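Local structure of anopheles gambiae adenosine kinase (Anopheles gambiae, 3LOO) at residues E254-L266 against L287-F299. The protein catalyses the ATP-dependent phosphorylation of adenosine to AMP, as a pfkB-family carbohydrate kinase. Residues are numbered along the deposited sequence; the frame is centred on the assembly and turned at random.
Sequences EDLREIGKRIAAL and LLIEAGTDNVREF
Helix 256-264 packs on strand 287-290 with a 7.8 Å axis separation and a -34° crossing angle, and Gly260 comes down on Ile289, their CA atoms 6.0 Å apart. With no side chain at Gly260, Ile289 lies directly against the helix backbone: its rotamer turns CG2 to within 3.6 Å of Gly260 O while CG1 and CD1 run alongside Gly260 CA. One turn on, Ala264 CB meets Ile289 CG2 at 3.9 Å, while Ala291 CB packs against Ala264 O. At the other end Leu256 CB touches Leu287 CD1, and Leu287 CD2 lies over one face of the Arg257 guanidinium, toward the rim and nearest to NH2 (3.8 Å). The extended Arg257 chain passes over Val296 to a salt bridge, NH2 to Glu298 OE2 at 2.9 Å; the oxygen lies in the guanidinium plane, yet the nitrogen stands 65° out of the carboxylate plane. A water accepts from Arg257 NE and donates to Val296 O and to that same OE2. Lys261 NZ pairs with Asp294 OD1 at 3.0 Å, adding a weak bond to Asp294 O. The helix thus packs on one face of the large sheet, near edge strand 297-299, through an apolar core bordered by ion pairs that solvent probably weakens.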
ATOM      1  N   GLU A 254      12.977  20.110  -3.203  1.00 39.35           N
ATOM      2  CA  GLU A 254      12.688  19.123  -2.183  1.00 39.67           C
ATOM      3  C   GLU A 254      11.576  19.572  -1.242  1.00 38.57           C
ATOM      4  O   GLU A 254      11.277  18.885  -0.278  1.00 38.67           O
ATOM      5  CB  GLU A 254      13.952  18.734  -1.414  1.00 39.63           C
ATOM      6  CG  GLU A 254      14.761  17.780  -2.222  1.00 42.54           C
ATOM      7  CD  GLU A 254      16.023  17.315  -1.556  1.00 45.15           C
ATOM      8  OE1 GLU A 254      16.235  17.617  -0.361  1.00 48.12           O
ATOM      9  OE2 GLU A 254      16.799  16.623  -2.246  1.00 46.31           O
ATOM     10  N   ASP A 255      10.972  20.714  -1.565  1.00 38.06           N
ATOM     11  CA  ASP A 255       9.837  21.299  -0.860  1.00 37.92           C
ATOM     12  C   ASP A 255       8.581  20.462  -1.138  1.00 36.91           C
ATOM     13  O   ASP A 255       8.096  20.383  -2.279  1.00 36.39           O
ATOM     14  CB  ASP A 255       9.666  22.758  -1.336  1.00 38.46           C
ATOM     15  CG  ASP A 255       8.485  23.489  -0.678  1.00 42.08           C
ATOM     16  OD1 ASP A 255       7.443  22.885  -0.342  1.00 44.46           O
ATOM     17  OD2 ASP A 255       8.583  24.728  -0.553  1.00 48.47           O
ATOM     18  N   LEU A 256       8.078  19.822  -0.095  1.00 35.58           N
ATOM     19  CA  LEU A 256       6.988  18.865  -0.250  1.00 34.37           C
ATOM     20  C   LEU A 256       5.699  19.520  -0.711  1.00 33.56           C
ATOM     21  O   LEU A 256       4.940  18.931  -1.488  1.00 32.35           O
ATOM     22  CB  LEU A 256       6.738  18.134   1.061  1.00 33.83           C
ATOM     23  CG  LEU A 256       7.824  17.177   1.522  1.00 34.23           C
ATOM     24  CD1 LEU A 256       7.431  16.696   2.893  1.00 35.66           C
ATOM     25  CD2 LEU A 256       8.004  16.017   0.533  1.00 32.16           C
ATOM     26  N   ARG A 257       5.436  20.740  -0.229  1.00 32.76           N
ATOM     27  CA  ARG A 257       4.213  21.447  -0.627  1.00 31.80           C
ATOM     28  C   ARG A 257       4.232  21.724  -2.130  1.00 31.11           C
ATOM     29  O   ARG A 257       3.262  21.471  -2.829  1.00 30.45           O
ATOM     30  CB  ARG A 257       4.031  22.742   0.192  1.00 32.28           C
ATOM     31  CG  ARG A 257       3.727  22.454   1.675  1.00 32.97           C
ATOM     32  CD  ARG A 257       3.881  23.679   2.548  1.00 35.45           C
ATOM     33  NE  ARG A 257       3.510  23.359   3.930  1.00 40.40           N
ATOM     34  CZ  ARG A 257       4.254  22.622   4.759  1.00 43.15           C
ATOM     35  NH1 ARG A 257       5.409  22.100   4.356  1.00 44.52           N
ATOM     36  NH2 ARG A 257       3.841  22.389   5.999  1.00 43.98           N
ATOM     37  N   GLU A 258       5.370  22.198  -2.624  1.00 30.94           N
ATOM     38  CA  GLU A 258       5.537  22.486  -4.033  1.00 30.80           C
ATOM     39  C   GLU A 258       5.439  21.225  -4.874  1.00 30.03           C
ATOM     40  O   GLU A 258       4.833  21.218  -5.949  1.00 30.43           O
ATOM     41  CB  GLU A 258       6.906  23.163  -4.246  1.00 32.06           C
ATOM     42  CG  GLU A 258       7.320  23.293  -5.707  1.00 35.46           C
ATOM     43  CD  GLU A 258       6.429  24.257  -6.475  1.00 43.35           C
ATOM     44  OE1 GLU A 258       5.755  25.099  -5.823  1.00 44.44           O
ATOM     45  OE2 GLU A 258       6.402  24.172  -7.740  1.00 46.84           O
ATOM     46  N   ILE A 259       6.066  20.153  -4.398  1.00 29.83           N
ATOM     47  CA  ILE A 259       6.027  18.883  -5.125  1.00 28.42           C
ATOM     48  C   ILE A 259       4.566  18.418  -5.217  1.00 27.44           C
ATOM     49  O   ILE A 259       4.101  18.088  -6.290  1.00 25.89           O
ATOM     50  CB  ILE A 259       6.947  17.799  -4.464  1.00 28.13           C
ATOM     51  CG1 ILE A 259       8.432  18.179  -4.587  1.00 28.43           C
ATOM     52  CG2 ILE A 259       6.725  16.405  -5.121  1.00 26.88           C
ATOM     53  CD1 ILE A 259       9.316  17.506  -3.534  1.00 28.00           C
ATOM     54  N   GLY A 260       3.848  18.427  -4.088  1.00 28.32           N
ATOM     55  CA  GLY A 260       2.400  18.061  -4.081  1.00 27.80           C
ATOM     56  C   GLY A 260       1.553  18.838  -5.073  1.00 28.89           C
ATOM     57  O   GLY A 260       0.719  18.257  -5.807  1.00 28.26           O
ATOM     58  N   LYS A 261       1.779  20.158  -5.132  1.00 29.93           N
ATOM     59  CA  LYS A 261       1.054  21.028  -6.066  1.00 31.63           C
ATOM     60  C   LYS A 261       1.318  20.656  -7.514  1.00 31.70           C
ATOM     61  O   LYS A 261       0.383  20.602  -8.310  1.00 32.39           O
ATOM     62  CB  LYS A 261       1.391  22.510  -5.830  1.00 31.74           C
ATOM     63  CG  LYS A 261       1.019  23.005  -4.436  1.00 35.32           C
ATOM     64  CD  LYS A 261       1.740  24.331  -4.105  1.00 37.02           C
ATOM     65  CE  LYS A 261       0.920  25.122  -3.125  1.00 39.23           C
ATOM     66  NZ  LYS A 261       1.772  26.117  -2.385  1.00 43.29           N
ATOM     67  N   ARG A 262       2.589  20.428  -7.861  1.00 31.73           N
ATOM     68  CA  ARG A 262       2.950  20.057  -9.223  1.00 32.37           C
ATOM     69  C   ARG A 262       2.304  18.731  -9.618  1.00 30.77           C
ATOM     70  O   ARG A 262       1.778  18.605 -10.727  1.00 30.91           O
ATOM     71  CB  ARG A 262       4.487  19.913  -9.410  1.00 32.85           C
ATOM     72  CG  ARG A 262       5.351  21.165  -9.262  1.00 36.78           C
ATOM     73  CD  ARG A 262       5.528  21.936 -10.564  1.00 42.39           C
ATOM     74  NE  ARG A 262       6.533  21.426 -11.516  1.00 46.48           N
ATOM     75  CZ  ARG A 262       7.856  21.690 -11.491  1.00 46.25           C
ATOM     76  NH1 ARG A 262       8.429  22.402 -10.509  1.00 44.81           N
ATOM     77  NH2 ARG A 262       8.623  21.198 -12.448  1.00 43.49           N
ATOM     78  N   ILE A 263       2.385  17.728  -8.745  1.00 29.76           N
ATOM     79  CA  ILE A 263       1.731  16.440  -9.053  1.00 29.01           C
ATOM     80  C   ILE A 263       0.195  16.619  -9.205  1.00 28.56           C
ATOM     81  O   ILE A 263      -0.406  16.113 -10.162  1.00 28.16           O
ATOM     82  CB  ILE A 263       2.007  15.381  -7.973  1.00 28.77           C
ATOM     83  CG1 ILE A 263       3.525  15.082  -7.841  1.00 29.43           C
ATOM     84  CG2 ILE A 263       1.158  14.107  -8.246  1.00 26.97           C
ATOM     85  CD1 ILE A 263       3.872  14.365  -6.458  1.00 30.74           C
ATOM     86  N   ALA A 264      -0.404  17.343  -8.262  1.00 29.18           N
ATOM     87  CA  ALA A 264      -1.863  17.562  -8.247  1.00 30.59           C
ATOM     88  C   ALA A 264      -2.316  18.214  -9.567  1.00 31.89           C
ATOM     89  O   ALA A 264      -3.394  17.892 -10.069  1.00 31.50           O
ATOM     90  CB  ALA A 264      -2.297  18.407  -7.058  1.00 29.40           C
ATOM     91  N   ALA A 265      -1.453  19.071 -10.138  1.00 32.32           N
ATOM     92  CA  ALA A 265      -1.821  19.873 -11.313  1.00 32.54           C
ATOM     93  C   ALA A 265      -1.629  19.155 -12.627  1.00 32.54           C
ATOM     94  O   ALA A 265      -1.981  19.694 -13.661  1.00 33.80           O
ATOM     95  CB  ALA A 265      -1.071  21.246 -11.307  1.00 32.78           C
ATOM     96  N   LEU A 266      -1.107  17.930 -12.612  1.00 32.59           N
ATOM     97  CA  LEU A 266      -0.911  17.185 -13.839  1.00 32.15           C
ATOM     98  C   LEU A 266      -2.218  16.935 -14.583  1.00 32.74           C
ATOM     99  O   LEU A 266      -3.279  16.805 -13.956  1.00 33.02           O
ATOM    100  CB  LEU A 266      -0.188  15.851 -13.579  1.00 32.32           C
ATOM    101  CG  LEU A 266       1.308  15.857 -13.213  1.00 32.83           C
ATOM    102  CD1 LEU A 266       1.699  14.525 -12.578  1.00 33.83           C
ATOM    103  CD2 LEU A 266       2.183  16.129 -14.443  1.00 32.42           C
ATOM    104  N   LEU A 287       0.038  16.113   4.958  1.00 28.28           N
ATOM    105  CA  LEU A 287      -0.243  17.221   4.055  1.00 28.37           C
ATOM    106  C   LEU A 287      -1.261  16.823   2.999  1.00 28.35           C
ATOM    107  O   LEU A 287      -1.138  15.765   2.382  1.00 28.47           O
ATOM    108  CB  LEU A 287       1.026  17.719   3.347  1.00 27.45           C
ATOM    109  CG  LEU A 287       2.288  17.908   4.176  1.00 30.03           C
ATOM    110  CD1 LEU A 287       3.464  18.139   3.217  1.00 32.08           C
ATOM    111  CD2 LEU A 287       2.101  19.066   5.203  1.00 27.26           C
ATOM    112  N   LEU A 288      -2.265  17.679   2.810  1.00 27.86           N
ATOM    113  CA  LEU A 288      -3.302  17.485   1.805  1.00 28.35           C
ATOM    114  C   LEU A 288      -3.164  18.554   0.744  1.00 29.40           C
ATOM    115  O   LEU A 288      -3.232  19.770   1.046  1.00 29.39           O
ATOM    116  CB  LEU A 288      -4.721  17.568   2.430  1.00 27.91           C
ATOM    117  CG  LEU A 288      -5.907  17.761   1.457  1.00 27.66           C
ATOM    118  CD1 LEU A 288      -6.033  16.599   0.490  1.00 26.27           C
ATOM    119  CD2 LEU A 288      -7.230  17.956   2.241  1.00 28.65           C
ATOM    120  N   ILE A 289      -3.013  18.111  -0.496  1.00 30.40           N
ATOM    121  CA  ILE A 289      -2.966  19.008  -1.629  1.00 30.79           C
ATOM    122  C   ILE A 289      -4.102  18.675  -2.584  1.00 32.62           C
ATOM    123  O   ILE A 289      -4.247  17.512  -2.984  1.00 32.21           O
ATOM    124  CB  ILE A 289      -1.601  18.908  -2.397  1.00 32.04           C
ATOM    125  CG1 ILE A 289      -0.402  19.075  -1.442  1.00 28.59           C
ATOM    126  CG2 ILE A 289      -1.544  19.946  -3.537  1.00 30.30           C
ATOM    127  CD1 ILE A 289       0.253  17.752  -0.957  1.00 29.83           C
ATOM    128  N   GLU A 290      -4.901  19.685  -2.940  1.00 32.61           N
ATOM    129  CA  GLU A 290      -5.952  19.525  -3.924  1.00 34.71           C
ATOM    130  C   GLU A 290      -5.648  20.348  -5.141  1.00 34.35           C
ATOM    131  O   GLU A 290      -5.310  21.523  -5.027  1.00 33.49           O
ATOM    132  CB  GLU A 290      -7.331  19.972  -3.385  1.00 34.70           C
ATOM    133  CG  GLU A 290      -8.468  19.667  -4.410  1.00 41.16           C
ATOM    134  CD  GLU A 290      -9.852  20.159  -3.974  1.00 48.10           C
ATOM    135  OE1 GLU A 290     -10.061  21.394  -3.847  1.00 52.59           O
ATOM    136  OE2 GLU A 290     -10.735  19.301  -3.782  1.00 50.57           O
ATOM    137  N   ALA A 291      -5.821  19.752  -6.312  1.00 35.25           N
ATOM    138  CA  ALA A 291      -5.653  20.497  -7.543  1.00 36.72           C
ATOM    139  C   ALA A 291      -6.575  21.727  -7.516  1.00 38.20           C
ATOM    140  O   ALA A 291      -7.682  21.686  -6.944  1.00 38.72           O
ATOM    141  CB  ALA A 291      -5.968  19.622  -8.725  1.00 36.55           C
ATOM    142  N   GLY A 292      -6.109  22.822  -8.089  1.00 39.17           N
ATOM    143  CA  GLY A 292      -6.940  24.018  -8.208  1.00 41.52           C
ATOM    144  C   GLY A 292      -6.914  24.919  -6.981  1.00 42.91           C
ATOM    145  O   GLY A 292      -7.756  25.815  -6.852  1.00 43.93           O
ATOM    146  N   THR A 293      -5.990  24.658  -6.053  1.00 43.25           N
ATOM    147  CA  THR A 293      -5.791  25.542  -4.896  1.00 42.91           C
ATOM    148  C   THR A 293      -4.292  25.753  -4.767  1.00 42.47           C
ATOM    149  O   THR A 293      -3.528  25.009  -5.344  1.00 43.50           O
ATOM    150  CB  THR A 293      -6.350  24.975  -3.567  1.00 43.55           C
ATOM    151  OG1 THR A 293      -5.355  24.164  -2.920  1.00 44.77           O
ATOM    152  CG2 THR A 293      -7.654  24.176  -3.778  1.00 41.82           C
ATOM    153  N   ASP A 294      -3.867  26.763  -4.032  1.00 40.93           N
ATOM    154  CA  ASP A 294      -2.438  27.009  -3.876  1.00 39.84           C
ATOM    155  C   ASP A 294      -2.130  27.036  -2.392  1.00 39.28           C
ATOM    156  O   ASP A 294      -1.230  27.736  -1.924  1.00 39.82           O
ATOM    157  CB  ASP A 294      -2.060  28.328  -4.549  1.00 39.43           C
ATOM    158  CG  ASP A 294      -0.586  28.631  -4.450  1.00 39.54           C
ATOM    159  OD1 ASP A 294       0.227  27.694  -4.408  1.00 41.67           O
ATOM    160  OD2 ASP A 294      -0.221  29.808  -4.381  1.00 39.31           O
ATOM    161  N   ASN A 295      -2.898  26.259  -1.647  1.00 38.25           N
ATOM    162  CA  ASN A 295      -2.877  26.336  -0.203  1.00 37.54           C
ATOM    163  C   ASN A 295      -2.913  24.927   0.364  1.00 37.12           C
ATOM    164  O   ASN A 295      -3.970  24.319   0.456  1.00 38.10           O
ATOM    165  CB  ASN A 295      -4.072  27.166   0.284  1.00 36.90           C
ATOM    166  CG  ASN A 295      -4.193  27.200   1.792  1.00 35.98           C
ATOM    167  OD1 ASN A 295      -3.189  27.192   2.508  1.00 34.60           O
ATOM    168  ND2 ASN A 295      -5.434  27.262   2.289  1.00 32.24           N
ATOM    169  N   VAL A 296      -1.751  24.409   0.736  1.00 36.35           N
ATOM    170  CA  VAL A 296      -1.671  23.052   1.279  1.00 35.43           C
ATOM    171  C   VAL A 296      -2.170  22.997   2.730  1.00 35.61           C
ATOM    172  O   VAL A 296      -1.730  23.768   3.589  1.00 34.87           O
ATOM    173  CB  VAL A 296      -0.237  22.491   1.178  1.00 35.38           C
ATOM    174  CG1 VAL A 296      -0.182  21.046   1.774  1.00 36.52           C
ATOM    175  CG2 VAL A 296       0.241  22.512  -0.268  1.00 32.37           C
ATOM    176  N   ARG A 297      -3.083  22.067   2.991  1.00 35.68           N
ATOM    177  CA  ARG A 297      -3.647  21.879   4.322  1.00 36.44           C
ATOM    178  C   ARG A 297      -2.865  20.823   5.105  1.00 35.84           C
ATOM    179  O   ARG A 297      -2.379  19.851   4.533  1.00 36.51           O
ATOM    180  CB  ARG A 297      -5.135  21.525   4.209  1.00 36.68           C
ATOM    181  CG  ARG A 297      -5.904  22.655   3.506  1.00 41.78           C
ATOM    182  CD  ARG A 297      -7.325  22.285   3.162  1.00 46.33           C
ATOM    183  NE  ARG A 297      -8.108  22.020   4.368  1.00 50.02           N
ATOM    184  CZ  ARG A 297      -9.281  21.395   4.369  1.00 50.86           C
ATOM    185  NH1 ARG A 297      -9.808  20.956   3.228  1.00 50.75           N
ATOM    186  NH2 ARG A 297      -9.918  21.194   5.513  1.00 51.21           N
ATOM    187  N   GLU A 298      -2.757  21.027   6.403  1.00 35.29           N
ATOM    188  CA  GLU A 298      -1.998  20.166   7.292  1.00 35.82           C
ATOM    189  C   GLU A 298      -2.880  19.550   8.328  1.00 35.24           C
ATOM    190  O   GLU A 298      -3.772  20.215   8.859  1.00 34.32           O
ATOM    191  CB  GLU A 298      -0.978  20.979   8.056  1.00 36.53           C
ATOM    192  CG  GLU A 298       0.000  21.663   7.181  1.00 38.37           C
ATOM    193  CD  GLU A 298       0.915  22.561   7.965  1.00 38.79           C
ATOM    194  OE1 GLU A 298       1.013  22.407   9.206  1.00 39.52           O
ATOM    195  OE2 GLU A 298       1.536  23.417   7.325  1.00 39.35           O
ATOM    196  N   PHE A 299      -2.593  18.288   8.643  1.00 34.49           N
ATOM    197  CA  PHE A 299      -3.230  17.586   9.736  1.00 34.54           C
ATOM    198  C   PHE A 299      -2.182  17.116  10.742  1.00 35.07           C
ATOM    199  O   PHE A 299      -1.531  16.090  10.530  1.00 35.18           O
ATOM    200  CB  PHE A 299      -4.030  16.408   9.165  1.00 34.54           C
ATOM    201  CG  PHE A 299      -5.144  16.841   8.264  1.00 34.25           C
ATOM    202  CD1 PHE A 299      -4.891  17.206   6.943  1.00 33.29           C
ATOM    203  CD2 PHE A 299      -6.448  16.916   8.740  1.00 33.96           C
ATOM    204  CE1 PHE A 299      -5.920  17.637   6.105  1.00 31.87           C
ATOM    205  CE2 PHE A 299      -7.489  17.338   7.899  1.00 35.83           C
ATOM    206  CZ  PHE A 299      -7.224  17.688   6.572  1.00 32.90           C
TER
HETATM  207  O   HOH W   1       0.756  23.698   4.851  1.00 38.54           O